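Local atomic coordinates of cytochrome c-555 (Chlorobium tepidum, PDB entry 4J20), a protein that acts as a basic, low-potential monoheme c-type cytochrome in electron transfer, although its role in the photosynthesis of green bacteria is not established. Residues Lys9-Asp13 and Ala79-Met83; Val30-Trp36 and Met83-Lys88. The protein carries 2 engineered substitutions. All blocks are in the same frame, centred on the assembly; numbering follows the deposited sequence.

Interaction 1: Lys9-Asp13 and Ala79-Met83; sequences KATYD and AVAYM. With HEB (heme b/c), chain I.
Two helices can pack closely at a steep angle when one offers a small side chain at the crossing point, and the N- and C-terminal helices of a class I cytochrome c illustrate the principle. Regular α-helical turns, 9-13 and 79-83, cross at -86° with their axes 8.2 Å apart, nearly perpendicular. The register is set by Tyr12 and Ala79, whose CA atoms lie 5.0 Å apart. The methyl of Ala79 is the small bump at the crossing: its CB rests 3.9 Å from Tyr12 N and 4.2 Å from Tyr12 CB, with Thr11 CG2 4.0 Å from the same Ala79 CB. Larger side chains flank this point. Tyr12 and Tyr82 both take the t rotamer at chi1, and their rings meet obliquely, planes at 44°, with Tyr12 CD2 3.6 Å from Tyr82 CE2. The Tyr12 ring thus fills the hollow between Tyr82 and Met83, touching Met83 CG through CD1 at 3.4 Å. Met83 (m, t, p) adds an oblique Met-aromatic contact, its SD 4.9 Å from the Tyr12 ring centroid, and carries its CE to 3.6 Å from heme CHB. At the exposed margin an extended Lys9 lies across Tyr82, its CG 4.0 Å from the ring centroid in a CH-pi contact, while Lys9 NZ reaches one turn ahead in its own helix to a salt bridge with Asp13 OD2 at 2.8 Å. Ala79 CB and Val80 CG2 reach heme CMB at 3.8 and 3.7 Å. Around the crossing, helix 17-20 packs His20 against Tyr12 and Met83, Leu71 touches Thr11, and helix 44-53 packs against Val80 and Ala81.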
ATOM      1  N   LYS A   9       7.592   7.285  -1.684  1.00 12.45           N
ATOM      2  CA  LYS A   9       7.600   7.617  -0.266  1.00 12.86           C
ATOM      3  C   LYS A   9       6.862   8.902   0.009  1.00 13.63           C
ATOM      4  O   LYS A   9       6.199   8.997   1.053  1.00 12.84           O
ATOM      5  CB  LYS A   9       9.015   7.740   0.247  1.00 13.54           C
ATOM      6  CG  LYS A   9       9.047   7.880   1.777  1.00 14.76           C
ATOM      7  CD  LYS A   9      10.455   7.900   2.305  1.00 16.40           C
ATOM      8  CE  LYS A   9      10.489   8.216   3.808  1.00 18.95           C
ATOM      9  NZ  LYS A   9      10.203   9.654   4.011  1.00 20.63           N
ATOM     10  N   ALA A  10       6.877   9.853  -0.916  1.00 12.34           N
ATOM     11  CA  ALA A  10       6.153  11.088  -0.664  1.00 12.45           C
ATOM     12  C   ALA A  10       4.655  10.799  -0.559  1.00 12.52           C
ATOM     13  O   ALA A  10       3.956  11.359   0.323  1.00 13.03           O
ATOM     14  CB  ALA A  10       6.414  12.132  -1.771  1.00 15.01           C
ATOM     15  N   THR A  11       4.129   9.947  -1.444  1.00 12.46           N
ATOM     16  CA  THR A  11       2.712   9.607  -1.403  1.00 12.42           C
ATOM     17  C   THR A  11       2.424   8.779  -0.163  1.00 11.24           C
ATOM     18  O   THR A  11       1.430   8.994   0.518  1.00 11.39           O
ATOM     19  CB  THR A  11       2.271   8.894  -2.677  1.00 12.13           C
ATOM     20  OG1 THR A  11       2.332   9.831  -3.757  1.00 14.79           O
ATOM     21  CG2 THR A  11       0.864   8.404  -2.585  1.00 13.56           C
ATOM     22  N   TYR A  12       3.304   7.833   0.138  1.00 10.34           N
ATOM     23  CA  TYR A  12       3.096   6.984   1.299  1.00 10.23           C
ATOM     24  C   TYR A  12       3.000   7.859   2.549  1.00  9.95           C
ATOM     25  O   TYR A  12       2.068   7.698   3.372  1.00 10.92           O
ATOM     26  CB  TYR A  12       4.268   6.002   1.465  1.00 10.55           C
ATOM     27  CG  TYR A  12       4.157   5.251   2.771  1.00 10.47           C
ATOM     28  CD1 TYR A  12       3.212   4.237   2.915  1.00 11.46           C
ATOM     29  CD2 TYR A  12       4.905   5.597   3.880  1.00 12.08           C
ATOM     30  CE1 TYR A  12       3.022   3.585   4.140  1.00 10.98           C
ATOM     31  CE2 TYR A  12       4.700   4.952   5.105  1.00 12.44           C
ATOM     32  CZ  TYR A  12       3.750   3.968   5.201  1.00 12.13           C
ATOM     33  OH  TYR A  12       3.527   3.317   6.411  1.00 13.26           O
ATOM     34  N   ASP A  13       3.946   8.759   2.745  1.00 11.17           N
ATOM     35  CA  ASP A  13       3.960   9.566   3.941  1.00 12.10           C
ATOM     36  C   ASP A  13       2.695  10.399   4.074  1.00 12.13           C
ATOM     37  O   ASP A  13       2.135  10.540   5.193  1.00 12.87           O
ATOM     38  CB  ASP A  13       5.163  10.510   3.945  1.00 13.61           C
ATOM     39  CG  ASP A  13       6.483   9.800   4.188  1.00 14.16           C
ATOM     40  OD1 ASP A  13       6.508   8.637   4.664  1.00 15.69           O
ATOM     41  OD2 ASP A  13       7.518  10.431   3.852  1.00 15.76           O
ATOM     42  N   ALA A  79       3.810   4.168  -4.096  1.00 10.03           N
ATOM     43  CA  ALA A  79       3.676   4.017  -2.646  1.00  9.66           C
ATOM     44  C   ALA A  79       3.636   2.541  -2.247  1.00 10.02           C
ATOM     45  O   ALA A  79       4.267   2.153  -1.243  1.00 10.63           O
ATOM     46  CB  ALA A  79       2.452   4.745  -2.152  1.00 11.56           C
ATOM     47  N   VAL A  80       2.939   1.702  -3.019  1.00 10.04           N
ATOM     48  CA  VAL A  80       2.930   0.271  -2.724  1.00 10.67           C
ATOM     49  C   VAL A  80       4.346  -0.269  -2.808  1.00 10.64           C
ATOM     50  O   VAL A  80       4.796  -1.054  -1.961  1.00 10.40           O
ATOM     51  CB  VAL A  80       1.976  -0.501  -3.695  1.00  9.62           C
ATOM     52  CG1 VAL A  80       2.099  -2.009  -3.461  1.00 11.77           C
ATOM     53  CG2 VAL A  80       0.517  -0.054  -3.536  1.00 10.14           C
ATOM     54  N   ALA A  81       5.103   0.140  -3.829  1.00 10.63           N
ATOM     55  CA  ALA A  81       6.483  -0.326  -4.003  1.00 11.08           C
ATOM     56  C   ALA A  81       7.325   0.043  -2.803  1.00 10.93           C
ATOM     57  O   ALA A  81       8.136  -0.753  -2.338  1.00 11.51           O
ATOM     58  CB  ALA A  81       7.083   0.235  -5.290  1.00 11.97           C
ATOM     59  N   TYR A  82       7.128   1.269  -2.303  1.00 11.28           N
ATOM     60  CA  TYR A  82       7.827   1.661  -1.103  1.00 10.98           C
ATOM     61  C   TYR A  82       7.470   0.769   0.086  1.00 10.67           C
ATOM     62  O   TYR A  82       8.339   0.257   0.794  1.00 11.54           O
ATOM     63  CB  TYR A  82       7.520   3.127  -0.781  1.00 12.06           C
ATOM     64  CG  TYR A  82       8.156   3.567   0.499  1.00 11.66           C
ATOM     65  CD1 TYR A  82       9.522   3.786   0.576  1.00 13.92           C
ATOM     66  CD2 TYR A  82       7.407   3.685   1.652  1.00 13.40           C
ATOM     67  CE1 TYR A  82      10.117   4.141   1.771  1.00 16.10           C
ATOM     68  CE2 TYR A  82       8.032   4.016   2.890  1.00 15.95           C
ATOM     69  CZ  TYR A  82       9.363   4.264   2.901  1.00 16.75           C
ATOM     70  OH  TYR A  82       9.969   4.635   4.105  1.00 20.90           O
ATOM     71  N   MET A  83       6.176   0.570   0.297  1.00  9.58           N
ATOM     72  CA  MET A  83       5.699  -0.262   1.421  1.00 10.72           C
ATOM     73  C   MET A  83       6.262  -1.686   1.336  1.00 10.00           C
ATOM     74  O   MET A  83       6.747  -2.236   2.347  1.00 11.96           O
ATOM     75  CB  MET A  83       4.195  -0.322   1.394  1.00 10.70           C
ATOM     76  CG  MET A  83       3.558   1.040   1.678  1.00 10.95           C
ATOM     77  SD  MET A  83       1.789   1.157   1.301  1.00 10.74           S
ATOM     78  CE  MET A  83       1.130   0.094   2.574  1.00 11.07           C
TER
HETATM   79 FE   HEB I 107      -3.954   0.314   2.653  1.00  9.31          FE
HETATM   80  CHA HEB I 107      -4.225  -3.072   2.702  1.00  9.41           C
HETATM   81  CHB HEB I 107      -1.606   0.092   0.163  1.00  8.32           C
HETATM   82  CHC HEB I 107      -3.805   3.700   2.473  1.00 10.13           C
HETATM   83  CHD HEB I 107      -6.068   0.547   5.312  1.00 10.48           C
HETATM   84  NA  HEB I 107      -3.106  -1.191   1.619  1.00  8.96           N
HETATM   85  C1A HEB I 107      -3.324  -2.557   1.811  1.00  9.09           C
HETATM   86  C2A HEB I 107      -2.457  -3.282   0.922  1.00  9.23           C
HETATM   87  C3A HEB I 107      -1.725  -2.398   0.252  1.00  8.49           C
HETATM   88  C4A HEB I 107      -2.117  -1.090   0.672  1.00  8.64           C
HETATM   89  CMA HEB I 107      -0.663  -2.675  -0.802  1.00 10.21           C
HETATM   90  CAA HEB I 107      -2.396  -4.808   0.860  1.00 10.28           C
HETATM   91  CBA HEB I 107      -3.148  -5.346  -0.361  1.00 10.69           C
HETATM   92  CGA HEB I 107      -3.213  -6.851  -0.445  1.00 11.49           C
HETATM   93  O1A HEB I 107      -2.800  -7.579   0.505  1.00 12.14           O
HETATM   94  O2A HEB I 107      -3.751  -7.317  -1.482  1.00 14.43           O
HETATM   95  NB  HEB I 107      -2.908   1.637   1.556  1.00  9.52           N
HETATM   96  C1B HEB I 107      -2.002   1.353   0.535  1.00  8.56           C
HETATM   97  C2B HEB I 107      -1.574   2.568  -0.090  1.00  8.92           C
HETATM   98  C3B HEB I 107      -2.165   3.582   0.567  1.00  9.53           C
HETATM   99  C4B HEB I 107      -3.021   3.028   1.589  1.00  8.64           C
HETATM  100  CMB HEB I 107      -0.549   2.583  -1.196  1.00  9.90           C
HETATM  101  CAB HEB I 107      -2.054   5.071   0.348  1.00  9.70           C
HETATM  102  CBB HEB I 107      -2.308   5.490  -1.107  1.00 11.50           C
HETATM  103  NC  HEB I 107      -4.752   1.801   3.717  1.00  9.71           N
HETATM  104  C1C HEB I 107      -4.588   3.153   3.462  1.00  9.20           C
HETATM  105  C2C HEB I 107      -5.362   3.924   4.404  1.00  9.88           C
HETATM  106  C3C HEB I 107      -5.941   3.047   5.232  1.00 10.14           C
HETATM  107  C4C HEB I 107      -5.621   1.732   4.796  1.00  9.54           C
HETATM  108  CMC HEB I 107      -5.324   5.451   4.459  1.00 11.44           C
HETATM  109  CAC HEB I 107      -6.800   3.324   6.462  1.00 11.46           C
HETATM  110  CBC HEB I 107      -8.055   4.167   6.245  1.00 12.42           C
HETATM  111  ND  HEB I 107      -4.962  -1.016   3.779  1.00  9.70           N
HETATM  112  C1D HEB I 107      -5.805  -0.710   4.841  1.00  9.48           C
HETATM  113  C2D HEB I 107      -6.314  -1.899   5.430  1.00  9.64           C
HETATM  114  C3D HEB I 107      -5.764  -2.987   4.654  1.00 10.87           C
HETATM  115  C4D HEB I 107      -4.934  -2.379   3.649  1.00  9.97           C
HETATM  116  CMD HEB I 107      -7.253  -2.043   6.601  1.00 11.27           C
HETATM  117  CAD HEB I 107      -5.977  -4.476   4.868  1.00 11.13           C
HETATM  118  CBD HEB I 107      -7.251  -5.029   4.188  1.00 12.31           C
HETATM  119  CGD HEB I 107      -7.375  -6.485   4.414  1.00 13.08           C
HETATM  120  O1D HEB I 107      -6.494  -7.225   3.947  1.00 15.70           O
HETATM  121  O2D HEB I 107      -8.281  -6.921   5.082  1.00 15.01           O

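Interaction 2: Val30-Trp36 and Met83-Lys88; sequences VGDKAAW and MVGQSK. With HEB (heme b/c), chain I; IPA (isopropyl alcohol), chain E.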
ATOM      1  N   VAL A  30       3.634  -1.336   7.869  1.00 10.07           N
ATOM      2  CA  VAL A  30       4.886  -1.347   7.099  1.00  9.56           C
ATOM      3  C   VAL A  30       6.030  -1.802   8.013  1.00 11.34           C
ATOM      4  O   VAL A  30       6.166  -1.346   9.140  1.00 11.73           O
ATOM      5  CB  VAL A  30       5.151   0.018   6.447  1.00 11.30           C
ATOM      6  CG1 VAL A  30       6.538   0.075   5.843  1.00 12.42           C
ATOM      7  CG2 VAL A  30       4.124   0.238   5.343  1.00 11.73           C
ATOM      8  N   GLY A  31       6.778  -2.788   7.499  1.00 10.80           N
ATOM      9  CA  GLY A  31       7.839  -3.418   8.269  1.00 12.15           C
ATOM     10  C   GLY A  31       7.457  -4.671   9.003  1.00 11.23           C
ATOM     11  O   GLY A  31       8.328  -5.339   9.541  1.00 12.34           O
ATOM     12  N   ASP A  32       6.165  -5.003   9.038  1.00 11.54           N
ATOM     13  CA  ASP A  32       5.664  -6.216   9.697  1.00 11.76           C
ATOM     14  C   ASP A  32       5.767  -7.381   8.726  1.00 11.53           C
ATOM     15  O   ASP A  32       4.953  -7.546   7.824  1.00 12.28           O
ATOM     16  CB  ASP A  32       4.220  -5.992  10.206  1.00 12.79           C
ATOM     17  CG  ASP A  32       3.602  -7.199  10.876  1.00 11.63           C
ATOM     18  OD1 ASP A  32       4.074  -8.350  10.697  1.00 12.97           O
ATOM     19  OD2 ASP A  32       2.585  -6.962  11.575  1.00 12.55           O
ATOM     20  N   LYS A  33       6.836  -8.160   8.866  1.00 12.56           N
ATOM     21  CA  LYS A  33       7.192  -9.167   7.884  1.00 13.74           C
ATOM     22  C   LYS A  33       6.132 -10.262   7.736  1.00 14.16           C
ATOM     23  O   LYS A  33       5.819 -10.689   6.614  1.00 14.36           O
ATOM     24  CB  LYS A  33       8.543  -9.796   8.227  1.00 16.63           C
ATOM     25  CG  LYS A  33       9.737  -8.808   8.178  1.00 17.68           C
ATOM     26  CD  LYS A  33      10.970  -9.344   9.037  1.00 21.19           C
ATOM     27  CE  LYS A  33      11.290 -10.727   8.757  1.00 21.94           C
ATOM     28  NZ  LYS A  33      12.654 -10.953   9.275  1.00 19.08           N
ATOM     29  N   ALA A  34       5.575 -10.734   8.846  1.00 13.57           N
ATOM     30  CA  ALA A  34       4.587 -11.812   8.782  1.00 14.38           C
ATOM     31  C   ALA A  34       3.325 -11.311   8.137  1.00 13.98           C
ATOM     32  O   ALA A  34       2.677 -12.053   7.391  1.00 15.96           O
ATOM     33  CB  ALA A  34       4.310 -12.409  10.168  1.00 17.02           C
ATOM     34  N   ALA A  35       2.956 -10.076   8.411  1.00 12.12           N
ATOM     35  CA  ALA A  35       1.711  -9.532   7.836  1.00 13.03           C
ATOM     36  C   ALA A  35       1.887  -9.421   6.324  1.00 12.88           C
ATOM     37  O   ALA A  35       0.931  -9.653   5.543  1.00 14.29           O
ATOM     38  CB  ALA A  35       1.387  -8.189   8.404  1.00 13.35           C
ATOM     39  N   TRP A  36       3.076  -9.020   5.873  1.00 11.32           N
ATOM     40  CA  TRP A  36       3.290  -8.739   4.469  1.00 11.59           C
ATOM     41  C   TRP A  36       3.650  -9.964   3.626  1.00 12.92           C
ATOM     42  O   TRP A  36       3.458  -9.906   2.411  1.00 13.00           O
ATOM     43  CB  TRP A  36       4.293  -7.592   4.270  1.00 11.68           C
ATOM     44  CG  TRP A  36       3.622  -6.282   4.508  1.00 10.53           C
ATOM     45  CD1 TRP A  36       3.588  -5.564   5.674  1.00 10.30           C
ATOM     46  CD2 TRP A  36       2.834  -5.552   3.549  1.00 10.00           C
ATOM     47  NE1 TRP A  36       2.820  -4.423   5.502  1.00 10.12           N
ATOM     48  CE2 TRP A  36       2.357  -4.389   4.195  1.00  9.44           C
ATOM     49  CE3 TRP A  36       2.526  -5.770   2.205  1.00 10.24           C
ATOM     50  CZ2 TRP A  36       1.544  -3.470   3.546  1.00 10.31           C
ATOM     51  CZ3 TRP A  36       1.697  -4.864   1.558  1.00 11.04           C
ATOM     52  CH2 TRP A  36       1.222  -3.721   2.223  1.00 10.45           C
ATOM     53  N   MET A  83       6.176   0.570   0.297  1.00  9.58           N
ATOM     54  CA  MET A  83       5.699  -0.262   1.421  1.00 10.72           C
ATOM     55  C   MET A  83       6.262  -1.686   1.336  1.00 10.00           C
ATOM     56  O   MET A  83       6.747  -2.236   2.347  1.00 11.96           O
ATOM     57  CB  MET A  83       4.195  -0.322   1.394  1.00 10.70           C
ATOM     58  CG  MET A  83       3.558   1.040   1.678  1.00 10.95           C
ATOM     59  SD  MET A  83       1.789   1.157   1.301  1.00 10.74           S
ATOM     60  CE  MET A  83       1.130   0.094   2.574  1.00 11.07           C
ATOM     61  N   VAL A  84       6.192  -2.296   0.166  1.00 10.54           N
ATOM     62  CA  VAL A  84       6.691  -3.657   0.002  1.00 11.54           C
ATOM     63  C   VAL A  84       8.197  -3.708   0.232  1.00 12.54           C
ATOM     64  O   VAL A  84       8.691  -4.608   0.945  1.00 13.03           O
ATOM     65  CB  VAL A  84       6.340  -4.159  -1.404  1.00 12.50           C
ATOM     66  CG1 VAL A  84       7.176  -5.401  -1.786  1.00 13.45           C
ATOM     67  CG2 VAL A  84       4.864  -4.437  -1.538  1.00 12.45           C
ATOM     68  N   GLY A  85       8.941  -2.749  -0.331  1.00 12.35           N
ATOM     69  CA  GLY A  85      10.367  -2.721  -0.139  1.00 14.10           C
ATOM     70  C   GLY A  85      10.814  -2.583   1.306  1.00 14.29           C
ATOM     71  O   GLY A  85      11.941  -2.949   1.643  1.00 16.09           O
ATOM     72  N   GLN A  86       9.977  -2.019   2.154  1.00 12.91           N
ATOM     73  CA  GLN A  86      10.288  -1.844   3.552  1.00 13.11           C
ATOM     74  C   GLN A  86       9.753  -2.980   4.432  1.00 12.92           C
ATOM     75  O   GLN A  86       9.997  -2.969   5.628  1.00 16.14           O
ATOM     76  CB  GLN A  86       9.688  -0.547   4.052  1.00 13.88           C
ATOM     77  CG  GLN A  86      10.394   0.711   3.488  1.00 14.78           C
ATOM     78  CD  GLN A  86      11.841   0.807   3.913  1.00 15.62           C
ATOM     79  OE1 GLN A  86      12.168   0.702   5.112  1.00 17.87           O
ATOM     80  NE2 GLN A  86      12.719   0.970   2.956  1.00 15.55           N
ATOM     81  N   SER A  87       9.089  -3.984   3.831  1.00 12.54           N
ATOM     82  CA  SER A  87       8.332  -4.966   4.636  1.00 11.81           C
ATOM     83  C   SER A  87       8.811  -6.405   4.454  1.00 14.51           C
ATOM     84  O   SER A  87       8.063  -7.362   4.710  1.00 14.30           O
ATOM     85  CB  SER A  87       6.838  -4.848   4.343  1.00 12.63           C
ATOM     86  OG  SER A  87       6.377  -3.550   4.709  1.00 11.10           O
ATOM     87  N   LYS A  88      10.088  -6.560   4.046  1.00 14.69           N
ATOM     88  CA  LYS A  88      10.706  -7.872   3.855  1.00 16.92           C
ATOM     89  C   LYS A  88      11.723  -8.136   4.976  1.00 16.16           C
ATOM     90  O   LYS A  88      12.208  -7.256   5.661  1.00 20.00           O
ATOM     91  CB  LYS A  88      11.378  -7.972   2.472  1.00 17.43           C
ATOM     92  CG  LYS A  88      10.372  -7.952   1.299  1.00 20.74           C
ATOM     93  CD  LYS A  88      11.072  -7.792  -0.036  1.00 25.41           C
ATOM     94  CE  LYS A  88      10.085  -7.815  -1.188  1.00 26.38           C
ATOM     95  NZ  LYS A  88      10.776  -7.570  -2.489  1.00 30.63           N
ATOM     96  OXT LYS A  88      12.152  -9.282   5.142  1.00 23.21           O
TER
HETATM   97 FE   HEB I 107      -3.954   0.314   2.653  1.00  9.31          FE
HETATM   98  CHA HEB I 107      -4.225  -3.072   2.702  1.00  9.41           C
HETATM   99  CHB HEB I 107      -1.606   0.092   0.163  1.00  8.32           C
HETATM  100  CHC HEB I 107      -3.805   3.700   2.473  1.00 10.13           C
HETATM  101  CHD HEB I 107      -6.068   0.547   5.312  1.00 10.48           C
HETATM  102  NA  HEB I 107      -3.106  -1.191   1.619  1.00  8.96           N
HETATM  103  C1A HEB I 107      -3.324  -2.557   1.811  1.00  9.09           C
HETATM  104  C2A HEB I 107      -2.457  -3.282   0.922  1.00  9.23           C
HETATM  105  C3A HEB I 107      -1.725  -2.398   0.252  1.00  8.49           C
HETATM  106  C4A HEB I 107      -2.117  -1.090   0.672  1.00  8.64           C
HETATM  107  CMA HEB I 107      -0.663  -2.675  -0.802  1.00 10.21           C
HETATM  108  CAA HEB I 107      -2.396  -4.808   0.860  1.00 10.28           C
HETATM  109  CBA HEB I 107      -3.148  -5.346  -0.361  1.00 10.69           C
HETATM  110  CGA HEB I 107      -3.213  -6.851  -0.445  1.00 11.49           C
HETATM  111  O1A HEB I 107      -2.800  -7.579   0.505  1.00 12.14           O
HETATM  112  O2A HEB I 107      -3.751  -7.317  -1.482  1.00 14.43           O
HETATM  113  NB  HEB I 107      -2.908   1.637   1.556  1.00  9.52           N
HETATM  114  C1B HEB I 107      -2.002   1.353   0.535  1.00  8.56           C
HETATM  115  C2B HEB I 107      -1.574   2.568  -0.090  1.00  8.92           C
HETATM  116  C3B HEB I 107      -2.165   3.582   0.567  1.00  9.53           C
HETATM  117  C4B HEB I 107      -3.021   3.028   1.589  1.00  8.64           C
HETATM  118  CMB HEB I 107      -0.549   2.583  -1.196  1.00  9.90           C
HETATM  119  CAB HEB I 107      -2.054   5.071   0.348  1.00  9.70           C
HETATM  120  CBB HEB I 107      -2.308   5.490  -1.107  1.00 11.50           C
HETATM  121  NC  HEB I 107      -4.752   1.801   3.717  1.00  9.71           N
HETATM  122  C1C HEB I 107      -4.588   3.153   3.462  1.00  9.20           C
HETATM  123  C2C HEB I 107      -5.362   3.924   4.404  1.00  9.88           C
HETATM  124  C3C HEB I 107      -5.941   3.047   5.232  1.00 10.14           C
HETATM  125  C4C HEB I 107      -5.621   1.732   4.796  1.00  9.54           C
HETATM  126  CMC HEB I 107      -5.324   5.451   4.459  1.00 11.44           C
HETATM  127  CAC HEB I 107      -6.800   3.324   6.462  1.00 11.46           C
HETATM  128  CBC HEB I 107      -8.055   4.167   6.245  1.00 12.42           C
HETATM  129  ND  HEB I 107      -4.962  -1.016   3.779  1.00  9.70           N
HETATM  130  C1D HEB I 107      -5.805  -0.710   4.841  1.00  9.48           C
HETATM  131  C2D HEB I 107      -6.314  -1.899   5.430  1.00  9.64           C
HETATM  132  C3D HEB I 107      -5.764  -2.987   4.654  1.00 10.87           C
HETATM  133  C4D HEB I 107      -4.934  -2.379   3.649  1.00  9.97           C
HETATM  134  CMD HEB I 107      -7.253  -2.043   6.601  1.00 11.27           C
HETATM  135  CAD HEB I 107      -5.977  -4.476   4.868  1.00 11.13           C
HETATM  136  CBD HEB I 107      -7.251  -5.029   4.188  1.00 12.31           C
HETATM  137  CGD HEB I 107      -7.375  -6.485   4.414  1.00 13.08           C
HETATM  138  O1D HEB I 107      -6.494  -7.225   3.947  1.00 15.70           O
HETATM  139  O2D HEB I 107      -8.281  -6.921   5.082  1.00 15.01           O
HETATM  140  C1  IPA E 103      10.320   1.175   9.677  1.00 36.59           C
HETATM  141  C2  IPA E 103      10.113   0.324   8.426  1.00 36.67           C
HETATM  142  C3  IPA E 103      11.151  -0.799   8.351  1.00 36.45           C
HETATM  143  O2  IPA E 103      10.193   1.176   7.265  1.00 36.45           O
HETATM  144  O   HOH W   1       7.286  -9.958   4.315  1.00 15.93           O
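A single serine hydroxyl serves two backbones at once here: Ser87 OG donates to Met83 O at 2.7 Å, one turn back in its own segment, and accepts from Gly31 N at 2.9 Å in a nearly straight bond (174°). In this cytochrome c fold the effect is to bind the end of the C-terminal helix region and its tail to the loop leading into helix 33-40. Gly31 adopts phi/psi of 94/-9°, where a CB would jam against the preceding carbonyl, and its CA instead makes a CA-H...O contact with Gln86 O at 3.4 Å. The next residue, Asp32, is the N-cap of helix 33-40, its OD1 accepting from Ala35 N at 3.1 Å.

Apolar contacts extend the link. Ser87 CB sits over the five-membered ring of Trp36, 3.8 Å from its centroid. Trp36 CZ2 meets Met83 CE at 3.7 Å, and Val30 CG2 packs on Met83 CG at 3.8 Å, while at the outer margin Val30 CG1 touches Gln86 CB at 3.7 Å. Met83 CE and Trp36 CH2 then touch the cofactor, at heme CHB (3.6 Å) and heme CMA (3.7 Å), so both residues line the heme pocket. One water bridges the two segments, donating to Lys33 O at 2.8 Å and to Ser87 O at 2.7 Å.

Overall arrangement
From the N terminus the chain runs through helix 5-15, where 9-13 awaits its partner, then past the predicted heme-attachment cysteines and axial His20 to 30-36. Many residues later helix 73-85 arrives and closes both loops in succession: 79-83 returns to the first helix in interaction 1, and 83-88 returns to 30-36 in interaction 2. Because the segments alternate along the sequence, the two closures cross. Met83 belongs to both, and Tyr12 OH lies 3.3 Å from Val30 CG2, making the contacts continuous. Together they illustrate how one terminal helix can join the N-terminal helix, the 30-36 region and the heme.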